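Side-chain contacts in FKBO (Streptomyces hygroscopicus, PDB 4BPS), which hydrolyses chorismate to pyruvate and (3R,4R)-3,4-dihydroxy-3,4-dihydrobenzoate, a step in the biosynthesis of the immunosuppressants FK506 and FK520: residues L125-G130 against G169-A174; V265-M270 against A315-T320; L296-R301 against D307-V312. All blocks are in the same frame, centred on the assembly; numbering follows the deposited sequence. Where two conformers were deposited one is given.

Contact 1: L125-G130 against G169-A174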
ATOM      1  N   LEU A 125       1.450  18.495  -2.597  1.00  7.26           N
ATOM      2  CA  LEU A 125       2.535  18.490  -1.627  1.00  7.53           C
ATOM      3  C   LEU A 125       3.813  17.905  -2.246  1.00  7.33           C
ATOM      4  O   LEU A 125       4.914  18.416  -2.048  1.00  7.60           O
ATOM      5  CB  LEU A 125       2.161  17.675  -0.380  1.00  8.52           C
ATOM      6  CG  LEU A 125       3.211  17.738   0.739  1.00  9.28           C
ATOM      7  CD1 LEU A 125       3.241  19.123   1.367  1.00 10.30           C
ATOM      8  CD2 LEU A 125       2.931  16.658   1.792  1.00 10.36           C
ATOM      9  N   THR A 126       3.671  16.803  -2.977  1.00  7.67           N
ATOM     10  CA  THR A 126       4.841  16.213  -3.606  1.00  9.21           C
ATOM     11  C   THR A 126       5.465  17.197  -4.583  1.00  8.62           C
ATOM     12  O   THR A 126       6.694  17.292  -4.667  1.00  9.23           O
ATOM     13  CB  THR A 126       4.538  14.857  -4.270  1.00 12.35           C
ATOM     14  OG1 THR A 126       3.603  15.014  -5.338  1.00 14.00           O
ATOM     15  CG2 THR A 126       4.049  13.824  -3.241  1.00 13.62           C
ATOM     16  N   ARG A 127       4.648  17.947  -5.310  1.00  9.33           N
ATOM     17  CA  ARG A 127       5.197  18.959  -6.211  1.00 10.53           C
ATOM     18  C   ARG A 127       5.867  20.101  -5.436  1.00 10.82           C
ATOM     19  O   ARG A 127       7.010  20.485  -5.738  1.00 11.82           O
ATOM     20  CB  ARG A 127       4.105  19.512  -7.122  1.00 12.22           C
ATOM     21  CG  ARG A 127       3.643  18.543  -8.154  1.00 15.66           C
ATOM     22  CD  ARG A 127       2.786  19.235  -9.193  1.00 18.48           C
ATOM     23  NE  ARG A 127       1.538  19.799  -8.661  1.00 20.94           N
ATOM     24  CZ  ARG A 127       0.363  19.165  -8.638  1.00 22.10           C
ATOM     25  NH1 ARG A 127       0.241  17.926  -9.112  1.00 25.23           N
ATOM     26  NH2 ARG A 127      -0.699  19.781  -8.148  1.00 19.46           N
ATOM     27  N   SER A 128       5.167  20.645  -4.439  1.00 10.04           N
ATOM     28  CA  SER A 128       5.664  21.803  -3.712  0.54 10.77           C
ATOM     29  C   SER A 128       6.951  21.519  -2.937  1.00  9.32           C
ATOM     30  O   SER A 128       7.845  22.364  -2.889  1.00 10.86           O
ATOM     31  CB  SER A 128       4.595  22.293  -2.743  0.54 13.56           C
ATOM     32  OG  SER A 128       5.074  23.383  -1.988  0.54 15.99           O
ATOM     33  N   LEU A 129       7.041  20.333  -2.332  1.00  7.65           N
ATOM     34  CA  LEU A 129       8.225  19.987  -1.560  1.00  7.28           C
ATOM     35  C   LEU A 129       9.372  19.496  -2.444  1.00  7.15           C
ATOM     36  O   LEU A 129      10.517  19.441  -1.990  1.00  8.55           O
ATOM     37  CB  LEU A 129       7.913  18.928  -0.513  1.00  7.72           C
ATOM     38  CG  LEU A 129       7.007  19.340   0.651  1.00  9.53           C
ATOM     39  CD1 LEU A 129       6.786  18.165   1.589  1.00  9.80           C
ATOM     40  CD2 LEU A 129       7.571  20.488   1.444  1.00 12.15           C
ATOM     41  N   GLY A 130       9.084  19.109  -3.691  1.00  7.25           N
ATOM     42  CA  GLY A 130      10.129  18.633  -4.589  1.00  8.01           C
ATOM     43  C   GLY A 130      10.369  17.129  -4.523  1.00  6.72           C
ATOM     44  O   GLY A 130      11.516  16.704  -4.700  1.00  7.53           O
ATOM     45  N   GLY A 169      -4.821  16.993 -11.550  1.00  8.71           N
ATOM     46  CA  GLY A 169      -3.403  17.251 -11.425  1.00 10.42           C
ATOM     47  C   GLY A 169      -2.647  17.066 -12.717  1.00 12.26           C
ATOM     48  O   GLY A 169      -1.434  17.285 -12.742  1.00 14.13           O
ATOM     49  N   GLY A 170      -3.332  16.672 -13.796  1.00 12.43           N
ATOM     50  CA  GLY A 170      -2.648  16.358 -15.047  1.00 13.11           C
ATOM     51  C   GLY A 170      -1.693  15.178 -14.892  1.00 12.92           C
ATOM     52  O   GLY A 170      -0.610  15.136 -15.499  1.00 15.13           O
ATOM     53  N   ILE A 171      -2.084  14.207 -14.072  1.00 10.39           N
ATOM     54  CA  ILE A 171      -1.221  13.080 -13.742  1.00  9.63           C
ATOM     55  C   ILE A 171      -1.444  11.925 -14.734  1.00  8.99           C
ATOM     56  O   ILE A 171      -2.581  11.492 -14.947  1.00  9.23           O
ATOM     57  CB  ILE A 171      -1.511  12.576 -12.298  1.00  9.69           C
ATOM     58  CG1 ILE A 171      -1.358  13.702 -11.249  1.00 12.99           C
ATOM     59  CG2 ILE A 171      -0.639  11.373 -11.940  1.00  9.74           C
ATOM     60  CD1 ILE A 171       0.063  14.194 -11.030  1.00 15.34           C
ATOM     61  N   ASP A 172      -0.361  11.422 -15.308  1.00  8.46           N
ATOM     62  CA  ASP A 172      -0.414  10.259 -16.180  1.00  8.65           C
ATOM     63  C   ASP A 172      -0.668   9.011 -15.327  1.00  7.49           C
ATOM     64  O   ASP A 172       0.120   8.715 -14.419  1.00  7.10           O
ATOM     65  CB  ASP A 172       0.933  10.157 -16.893  1.00 10.70           C
ATOM     66  CG  ASP A 172       1.047   8.966 -17.835  1.00 12.15           C
ATOM     67  OD1 ASP A 172       0.215   8.052 -17.829  1.00 11.02           O
ATOM     68  OD2 ASP A 172       2.022   8.947 -18.611  1.00 15.40           O
ATOM     69  N   PRO A 173      -1.762   8.248 -15.597  1.00  7.22           N
ATOM     70  CA  PRO A 173      -2.032   7.058 -14.764  1.00  7.41           C
ATOM     71  C   PRO A 173      -0.874   6.064 -14.724  1.00  6.58           C
ATOM     72  O   PRO A 173      -0.729   5.372 -13.725  1.00  6.40           O
ATOM     73  CB  PRO A 173      -3.286   6.445 -15.422  1.00  8.64           C
ATOM     74  CG  PRO A 173      -3.260   6.967 -16.846  1.00 10.43           C
ATOM     75  CD  PRO A 173      -2.715   8.374 -16.710  1.00  9.11           C
ATOM     76  N   ALA A 174      -0.066   6.001 -15.782  1.00  7.02           N
ATOM     77  CA  ALA A 174       1.058   5.066 -15.802  1.00  7.98           C
ATOM     78  C   ALA A 174       2.127   5.419 -14.758  1.00  7.54           C
ATOM     79  O   ALA A 174       2.978   4.577 -14.444  1.00  8.35           O
ATOM     80  CB  ALA A 174       1.666   5.002 -17.203  1.00  9.38           C
TER

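Contact 2: V265-M270 against A315-T320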
ATOM      1  N   VAL A 265      -2.829 -18.361  -5.991  1.00  5.64           N
ATOM      2  CA  VAL A 265      -2.707 -17.527  -7.176  1.00  5.98           C
ATOM      3  C   VAL A 265      -2.137 -16.147  -6.834  1.00  5.68           C
ATOM      4  O   VAL A 265      -1.357 -15.583  -7.596  1.00  5.78           O
ATOM      5  CB  VAL A 265      -4.048 -17.423  -7.935  1.00  6.51           C
ATOM      6  CG1 VAL A 265      -3.972 -16.382  -9.049  1.00  7.58           C
ATOM      7  CG2 VAL A 265      -4.396 -18.797  -8.514  1.00  7.22           C
ATOM      8  N   ALA A 266      -2.522 -15.577  -5.689  1.00  5.56           N
ATOM      9  CA  ALA A 266      -1.947 -14.308  -5.256  1.00  5.54           C
ATOM     10  C   ALA A 266      -0.433 -14.443  -5.132  1.00  5.40           C
ATOM     11  O   ALA A 266       0.330 -13.590  -5.598  1.00  5.62           O
ATOM     12  CB  ALA A 266      -2.565 -13.865  -3.933  1.00  6.34           C
ATOM     13  N   LEU A 267       0.025 -15.510  -4.477  1.00  5.56           N
ATOM     14  CA  LEU A 267       1.459 -15.744  -4.328  1.00  5.74           C
ATOM     15  C   LEU A 267       2.112 -15.997  -5.693  1.00  5.29           C
ATOM     16  O   LEU A 267       3.219 -15.536  -5.938  1.00  5.35           O
ATOM     17  CB  LEU A 267       1.688 -16.893  -3.356  1.00  6.57           C
ATOM     18  CG  LEU A 267       1.366 -16.561  -1.894  1.00  7.17           C
ATOM     19  CD1 LEU A 267       1.298 -17.858  -1.065  1.00  8.29           C
ATOM     20  CD2 LEU A 267       2.388 -15.614  -1.326  1.00  9.21           C
ATOM     21  N   ASP A 268       1.435 -16.750  -6.572  1.00  5.36           N
ATOM     22  CA  ASP A 268       1.939 -16.934  -7.933  1.00  5.72           C
ATOM     23  C   ASP A 268       2.097 -15.592  -8.645  1.00  5.09           C
ATOM     24  O   ASP A 268       3.082 -15.376  -9.356  1.00  5.81           O
ATOM     25  CB  ASP A 268       0.994 -17.784  -8.791  1.00  6.59           C
ATOM     26  CG  ASP A 268       0.901 -19.231  -8.380  1.00  8.12           C
ATOM     27  OD1 ASP A 268       1.733 -19.725  -7.599  1.00  8.16           O
ATOM     28  OD2 ASP A 268      -0.054 -19.876  -8.892  1.00  9.54           O
ATOM     29  N   ASN A 269       1.113 -14.703  -8.488  1.00  5.06           N
ATOM     30  CA  ASN A 269       1.186 -13.396  -9.137  1.00  5.28           C
ATOM     31  C   ASN A 269       2.355 -12.588  -8.572  1.00  5.15           C
ATOM     32  O   ASN A 269       3.105 -11.930  -9.319  1.00  5.70           O
ATOM     33  CB  ASN A 269      -0.115 -12.630  -8.935  1.00  5.62           C
ATOM     34  CG  ASN A 269      -1.196 -13.026  -9.948  1.00  6.65           C
ATOM     35  OD1 ASN A 269      -0.891 -13.330 -11.098  1.00  8.80           O
ATOM     36  ND2 ASN A 269      -2.467 -12.929  -9.544  1.00  6.69           N
HETATM   37  N   MSE A 270       2.560 -12.636  -7.256  1.00  5.41           N
HETATM   38  CA  MSE A 270       3.687 -11.945  -6.655  0.68  5.78           C
HETATM   39  C   MSE A 270       5.005 -12.494  -7.212  1.00  5.92           C
HETATM   40  O   MSE A 270       5.906 -11.723  -7.548  1.00  5.89           O
HETATM   41  CB  MSE A 270       3.605 -12.108  -5.134  0.68  5.82           C
HETATM   42  CG  MSE A 270       4.790 -11.544  -4.385  0.68  5.85           C
HETATM   43 SE   MSE A 270       4.580 -11.618  -2.444  0.68  5.99          SE
HETATM   44  CE  MSE A 270       3.551  -9.985  -2.186  0.68  6.69           C
ATOM     45  N   ALA A 315       4.072 -22.209   3.833  1.00  8.39           N
ATOM     46  CA  ALA A 315       4.669 -23.208   2.980  1.00  8.95           C
ATOM     47  C   ALA A 315       5.469 -22.597   1.833  1.00  9.42           C
ATOM     48  O   ALA A 315       6.232 -23.314   1.181  1.00 12.29           O
ATOM     49  CB  ALA A 315       3.578 -24.127   2.409  1.00  9.94           C
ATOM     50  N   ARG A 316       5.260 -21.308   1.545  1.00  7.88           N
ATOM     51  CA  ARG A 316       5.956 -20.690   0.419  1.00  8.24           C
ATOM     52  C   ARG A 316       6.875 -19.536   0.790  1.00  7.93           C
ATOM     53  O   ARG A 316       7.882 -19.337   0.114  1.00  9.31           O
ATOM     54  CB  ARG A 316       4.949 -20.250  -0.640  1.00  8.66           C
ATOM     55  CG  ARG A 316       4.270 -21.488  -1.289  1.00  9.05           C
ATOM     56  CD  ARG A 316       3.224 -21.160  -2.333  1.00  9.30           C
ATOM     57  NE  ARG A 316       3.797 -20.501  -3.502  1.00  8.51           N
ATOM     58  CZ  ARG A 316       3.074 -20.098  -4.540  1.00  8.51           C
ATOM     59  NH1 ARG A 316       1.739 -20.246  -4.529  1.00  8.17           N
ATOM     60  NH2 ARG A 316       3.667 -19.488  -5.554  1.00  9.23           N
ATOM     61  N   LEU A 317       6.543 -18.780   1.842  1.00  7.47           N
ATOM     62  CA  LEU A 317       7.357 -17.639   2.254  1.00  7.33           C
ATOM     63  C   LEU A 317       8.552 -18.097   3.092  1.00  7.20           C
ATOM     64  O   LEU A 317       8.555 -19.203   3.629  1.00  8.61           O
ATOM     65  CB  LEU A 317       6.511 -16.646   3.065  1.00  7.53           C
ATOM     66  CG  LEU A 317       5.323 -16.059   2.306  1.00  8.44           C
ATOM     67  CD1 LEU A 317       4.524 -15.168   3.234  1.00  9.57           C
ATOM     68  CD2 LEU A 317       5.743 -15.318   1.028  1.00  9.28           C
ATOM     69  N   SER A 318       9.569 -17.255   3.209  1.00  7.44           N
ATOM     70  CA  SER A 318      10.708 -17.626   4.025  1.00  8.46           C
ATOM     71  C   SER A 318      10.315 -17.666   5.490  1.00  8.78           C
ATOM     72  O   SER A 318       9.539 -16.806   5.952  1.00  9.09           O
ATOM     73  CB  SER A 318      11.832 -16.625   3.828  1.00  9.74           C
ATOM     74  OG  SER A 318      12.895 -16.880   4.752  1.00 11.66           O
ATOM     75  N   SER A 319      10.898 -18.606   6.235  1.00  9.49           N
ATOM     76  CA  SER A 319      10.602 -18.692   7.663  1.00 11.31           C
ATOM     77  C   SER A 319      11.101 -17.467   8.430  1.00 10.90           C
ATOM     78  O   SER A 319      10.623 -17.186   9.537  1.00 13.17           O
ATOM     79  CB  SER A 319      11.219 -19.944   8.274  1.00 13.63           C
ATOM     80  OG  SER A 319      12.633 -19.865   8.312  1.00 14.31           O
ATOM     81  N   THR A 320      12.047 -16.718   7.861  1.00 10.15           N
ATOM     82  CA  THR A 320      12.583 -15.538   8.540  1.00 11.56           C
ATOM     83  C   THR A 320      11.845 -14.259   8.147  1.00 10.29           C
ATOM     84  O   THR A 320      12.164 -13.200   8.690  1.00 12.58           O
ATOM     85  CB  THR A 320      14.097 -15.367   8.273  1.00 15.11           C
ATOM     86  OG1 THR A 320      14.326 -15.356   6.863  1.00 17.43           O
ATOM     87  CG2 THR A 320      14.922 -16.511   8.925  1.00 17.07           C
TER

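Contact 3: L296-R301 against D307-V312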
ATOM      1  N   LEU A 296       5.725  -8.566   4.915  1.00  5.73           N
ATOM      2  CA  LEU A 296       4.473  -8.873   4.246  1.00  5.74           C
ATOM      3  C   LEU A 296       3.280  -8.628   5.145  1.00  5.49           C
ATOM      4  O   LEU A 296       3.306  -8.971   6.328  1.00  5.96           O
ATOM      5  CB  LEU A 296       4.456 -10.321   3.768  1.00  6.27           C
ATOM      6  CG  LEU A 296       5.567 -10.683   2.771  1.00  6.90           C
ATOM      7  CD1 LEU A 296       6.710 -11.441   3.435  1.00  7.08           C
ATOM      8  CD2 LEU A 296       4.990 -11.503   1.629  1.00  7.52           C
ATOM      9  N   LYS A 297       2.237  -8.062   4.555  1.00  5.18           N
ATOM     10  CA  LYS A 297       0.922  -8.012   5.179  1.00  5.50           C
ATOM     11  C   LYS A 297      -0.016  -8.873   4.351  1.00  5.02           C
ATOM     12  O   LYS A 297      -0.035  -8.762   3.117  1.00  5.25           O
ATOM     13  CB  LYS A 297       0.406  -6.580   5.304  1.00  6.26           C
ATOM     14  CG  LYS A 297       1.215  -5.805   6.363  1.00  7.13           C
ATOM     15  CD  LYS A 297       1.505  -4.371   5.987  1.00  7.36           C
ATOM     16  CE  LYS A 297       0.246  -3.594   5.827  1.00  6.92           C
ATOM     17  NZ  LYS A 297       0.506  -2.284   5.108  1.00  6.70           N
ATOM     18  N   VAL A 298      -0.769  -9.719   5.044  1.00  4.73           N
ATOM     19  CA  VAL A 298      -1.677 -10.668   4.428  1.00  5.28           C
ATOM     20  C   VAL A 298      -3.083 -10.330   4.950  1.00  4.77           C
ATOM     21  O   VAL A 298      -3.348 -10.503   6.140  1.00  6.06           O
ATOM     22  CB  VAL A 298      -1.274 -12.124   4.780  1.00  6.09           C
ATOM     23  CG1 VAL A 298      -2.262 -13.106   4.143  1.00  6.87           C
ATOM     24  CG2 VAL A 298       0.147 -12.416   4.319  1.00  6.90           C
ATOM     25  N   TYR A 299      -3.923  -9.805   4.063  1.00  4.92           N
ATOM     26  CA  TYR A 299      -5.261  -9.383   4.431  1.00  5.16           C
ATOM     27  C   TYR A 299      -6.219 -10.509   4.139  1.00  5.17           C
ATOM     28  O   TYR A 299      -6.183 -11.066   3.031  1.00  5.51           O
ATOM     29  CB  TYR A 299      -5.645  -8.170   3.603  1.00  5.62           C
ATOM     30  CG  TYR A 299      -4.667  -7.012   3.639  1.00  5.23           C
ATOM     31  CD1 TYR A 299      -4.591  -6.162   4.744  1.00  5.79           C
ATOM     32  CD2 TYR A 299      -3.842  -6.726   2.544  1.00  5.90           C
ATOM     33  CE1 TYR A 299      -3.733  -5.064   4.756  1.00  5.90           C
ATOM     34  CE2 TYR A 299      -2.978  -5.632   2.539  1.00  5.45           C
ATOM     35  CZ  TYR A 299      -2.936  -4.799   3.656  1.00  5.49           C
ATOM     36  OH  TYR A 299      -2.131  -3.690   3.696  1.00  6.12           O
ATOM     37  N   VAL A 300      -7.054 -10.865   5.120  1.00  5.41           N
ATOM     38  CA  VAL A 300      -7.930 -12.025   5.003  1.00  5.33           C
ATOM     39  C   VAL A 300      -9.339 -11.626   5.393  1.00  5.23           C
ATOM     40  O   VAL A 300      -9.569 -11.084   6.485  1.00  5.34           O
ATOM     41  CB  VAL A 300      -7.458 -13.177   5.926  1.00  5.91           C
ATOM     42  CG1 VAL A 300      -8.328 -14.400   5.748  1.00  6.66           C
ATOM     43  CG2 VAL A 300      -5.973 -13.531   5.629  1.00  6.81           C
ATOM     44  N   ARG A 301     -10.298 -11.893   4.502  1.00  5.63           N
ATOM     45  CA  ARG A 301     -11.669 -11.429   4.701  1.00  5.71           C
ATOM     46  C   ARG A 301     -12.381 -12.095   5.883  1.00  5.74           C
ATOM     47  O   ARG A 301     -13.062 -11.408   6.662  1.00  6.18           O
ATOM     48  CB  ARG A 301     -12.471 -11.654   3.413  1.00  5.84           C
ATOM     49  CG  ARG A 301     -13.975 -11.336   3.552  1.00  6.06           C
ATOM     50  CD  ARG A 301     -14.692 -11.475   2.214  1.00  6.35           C
ATOM     51  NE  ARG A 301     -14.208 -10.523   1.221  1.00  6.29           N
ATOM     52  CZ  ARG A 301     -14.622  -9.255   1.135  1.00  6.36           C
ATOM     53  NH1 ARG A 301     -15.568  -8.780   1.945  1.00  6.92           N
ATOM     54  NH2 ARG A 301     -14.051  -8.447   0.237  1.00  6.63           N
ATOM     55  N   ASP A 307      -6.192 -18.906   9.727  1.00  9.36           N
ATOM     56  CA  ASP A 307      -5.196 -19.957   9.924  1.00 11.41           C
ATOM     57  C   ASP A 307      -4.941 -20.736   8.624  1.00 10.11           C
ATOM     58  O   ASP A 307      -3.822 -21.129   8.361  1.00 10.17           O
ATOM     59  CB  ASP A 307      -5.580 -20.902  11.048  1.00 15.74           C
ATOM     60  CG  ASP A 307      -4.387 -21.708  11.531  1.00 20.36           C
ATOM     61  OD1 ASP A 307      -3.406 -21.092  12.020  1.00 21.48           O
ATOM     62  OD2 ASP A 307      -4.411 -22.947  11.399  1.00 22.94           O
ATOM     63  N   THR A 308      -5.980 -20.959   7.829  1.00  9.56           N
ATOM     64  CA  THR A 308      -5.838 -21.608   6.539  1.00  9.71           C
ATOM     65  C   THR A 308      -4.813 -20.839   5.698  1.00  8.55           C
ATOM     66  O   THR A 308      -3.869 -21.416   5.137  1.00  8.97           O
ATOM     67  CB  THR A 308      -7.199 -21.655   5.817  1.00 11.00           C
ATOM     68  OG1 THR A 308      -8.126 -22.395   6.616  1.00 13.29           O
ATOM     69  CG2 THR A 308      -7.075 -22.311   4.445  1.00 11.31           C
ATOM     70  N   VAL A 309      -5.001 -19.528   5.630  1.00  7.10           N
ATOM     71  CA  VAL A 309      -4.104 -18.692   4.857  1.00  7.08           C
ATOM     72  C   VAL A 309      -2.693 -18.653   5.441  1.00  6.95           C
ATOM     73  O   VAL A 309      -1.711 -18.719   4.697  1.00  6.85           O
ATOM     74  CB  VAL A 309      -4.702 -17.273   4.718  1.00  7.03           C
ATOM     75  CG1 VAL A 309      -3.679 -16.273   4.195  1.00  6.87           C
ATOM     76  CG2 VAL A 309      -5.925 -17.307   3.820  1.00  7.56           C
ATOM     77  N   ARG A 310      -2.598 -18.567   6.763  1.00  7.13           N
ATOM     78  CA  ARG A 310      -1.296 -18.561   7.417  1.00  8.08           C
ATOM     79  C   ARG A 310      -0.481 -19.784   6.980  1.00  8.28           C
ATOM     80  O   ARG A 310       0.712 -19.662   6.681  1.00  8.29           O
ATOM     81  CB  ARG A 310      -1.447 -18.556   8.937  1.00  8.83           C
ATOM     82  CG  ARG A 310      -0.128 -18.286   9.645  1.00 10.34           C
ATOM     83  CD  ARG A 310      -0.278 -18.264  11.176  1.00 13.45           C
ATOM     84  NE  ARG A 310      -1.234 -17.248  11.642  1.00 17.80           N
ATOM     85  CZ  ARG A 310      -0.961 -15.953  11.783  1.00 23.52           C
ATOM     86  NH1 ARG A 310       0.256 -15.491  11.516  1.00 25.58           N
ATOM     87  NH2 ARG A 310      -1.903 -15.116  12.210  1.00 25.87           N
ATOM     88  N   ARG A 311      -1.137 -20.943   6.928  1.00  8.06           N
ATOM     89  CA  ARG A 311      -0.448 -22.182   6.594  1.00  9.10           C
ATOM     90  C   ARG A 311      -0.029 -22.221   5.120  1.00  8.61           C
ATOM     91  O   ARG A 311       1.074 -22.683   4.798  1.00  9.77           O
ATOM     92  CB  ARG A 311      -1.304 -23.409   6.974  1.00 11.42           C
ATOM     93  CG  ARG A 311      -1.490 -23.552   8.495  1.00 15.23           C
ATOM     94  CD  ARG A 311      -2.108 -24.886   8.938  1.00 22.75           C
ATOM     95  NE  ARG A 311      -3.101 -25.402   8.000  1.00 30.69           N
ATOM     96  CZ  ARG A 311      -4.414 -25.207   8.100  1.00 35.58           C
ATOM     97  NH1 ARG A 311      -4.909 -24.495   9.108  1.00 37.19           N
ATOM     98  NH2 ARG A 311      -5.235 -25.725   7.186  1.00 36.13           N
ATOM     99  N   VAL A 312      -0.880 -21.735   4.221  1.00  8.37           N
ATOM    100  CA  VAL A 312      -0.514 -21.655   2.822  1.00  8.68           C
ATOM    101  C   VAL A 312       0.694 -20.762   2.636  1.00  8.35           C
ATOM    102  O   VAL A 312       1.635 -21.110   1.899  1.00  9.74           O
ATOM    103  CB  VAL A 312      -1.700 -21.134   1.970  1.00 10.01           C
ATOM    104  CG1 VAL A 312      -1.251 -20.838   0.550  1.00 11.02           C
ATOM    105  CG2 VAL A 312      -2.860 -22.128   1.967  1.00 11.06           C
TER

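Contact 1: L125-G130 against G169-A174
The guanidinium of R127 is the flat group of this contact, and it meets I171 and G169. I171 comes to its edge: CD1 lies near the guanidinium plane, 4.2 Å from NH1. The carbonyl O of G169 approaches the same nitrogen obliquely, 4.0 Å from NH1. No atom of residues 169-174 is stacked squarely over a face. The CB of R127 points toward the other segment. Its chain bends at the third torsion (chi3 -63°), which swings the guanidinium over to the turn. The side chains of R127 and I171 cross at a slant. I171 itself starts out along the flank, and its CG1 arm brings CD1 nearer to the arginine. Its side chain also rests on L166 of helix 154-169 and on M176. The contact joins two helix ends. Helix 112-129 stops at G130 in a Schellman motif, with positive phi. Helix 154-169 stops the same way, with G170 as the residue of positive phi. Further on, D172 OD1 accepts from the backbone N of A174 at 2.9 Å, which makes an Asx turn. The polar end of R127 is held within its own helix: NH2 is hydrogen-bonded to Q124 OE1. Across the contact there is no hydrogen bond and no salt bridge. Only 70 Å² are buried, at the surface. What remains is light contact with a methyl group and, probably, a weak attraction between the arginine's charge and the carbonyl end of helix 154-169.

Contact 2: V265-M270 against A315-T320
Within residues 265-270, L267 is the first to meet the other segment, at R316. The CB of L267 lies over one face of the R316 guanidinium, 3.5 Å above the plane and displaced toward the rim. Its CD1 touches R316 CD at 4.0 Å. CD2 turns to the next residue and meets L317 CD2 at 4.1 Å, the two leucines crossing at about a right angle. D268 follows. Its CB points away, but with CG beside the backbone N (chi1 -68°) the carboxylate comes round to the edge of the same guanidinium. D268 OD1 takes R316 NH2 in a salt bridge of 2.8 Å, met almost end-on to its C-O bond. A weak second bond runs from R316 NH1 to D268 OD1 at 3.1 Å. Both bonds end on OD1, and the carboxylate and guanidinium planes stand 51° apart, so this is not a flat pairing of two oxygens with two nitrogens. NH1 has a second acidic partner in E264, one turn back. A leucine in place of R316 would probably leave D268 and E264 without their shared positive mate. Residues 265-270 belong to helix 259-274. A266 and selenomethionine M270 rest on I339 of strand 337-343, and V265 on L249 of strand 239-249. The other segment is part of the connection from helix 306-314 to strand 323-327, here tied to the helix that lies on the sheet.

Contact 3: L296-R301 against D307-V312
This contact lies in the beta-alpha-beta unit of strand 296-300, helix 306-314 and strand 323-327; V298 and V300 of the first strand pack on V309 of the helix. V309 is the one helix residue of the segment that does the touching. Its CG1 meets V298 CG1 at 3.5 Å, tighter than usual for two methyl carbons. The same CG1 meets V300 CG2 at 3.9 Å. V309 CB follows, at 4.1 Å from V300 CG2. The two pairs differ in approach. V300 and V309 reach toward each other tip to tip, while V298 and V309 slide past each other in opposite directions. CG1 of V309 stands opposite the backbone N (chi1 167°), and this places it where it can meet both strand valines. V298 and V300 point to the helix because they alternate along the strand with Y299, whose CB points away from the helix and whose OH is hydrogen-bonded to E340. All three valines are buried, and the contact between them is wholly apolar. The contact is shared with other elements. V298 and V309 both touch V337 of strand 337-343, V298 also packs on L325 of strand 323-327, and V309 on V259 of helix 259-274. On the exposed face of the helix, R311 NH1 forms a salt bridge with D307 OD2, four residues earlier, at 2.8 Å. The oxygen lies in the guanidinium plane, but the nitrogen sits 39° out of the carboxylate plane. Strands 296-300 and 323-327 run parallel, side by side. A helix laid by its apolar side on the strand that precedes it is typical of a beta-alpha-beta crossover, here within the YjgF fold of the enzyme.

In the fold
Contacts 2 and 3 are neighbours, with centres 10 Å apart, and contact 3 is nested in the loop that contact 2 closes. They touch through apolar side chains: L317 CD2 lies 3.9 Å from L296 CD2, and L267 CD1 lies 4.2 Å from V312 CG1. Contact 1 stands across the chain's centre, its centre 33 Å from that of contact 2 and 34 Å from that of contact 3. The bound 3-(2-carboxyethyl)benzoic acid lies about 14 Å from the I171 side chain and about 13 Å from that of V298. The side chain of V298 is about 7 Å from that of E338, the proton acceptor, and that of L267 in contact 2 about 10 Å.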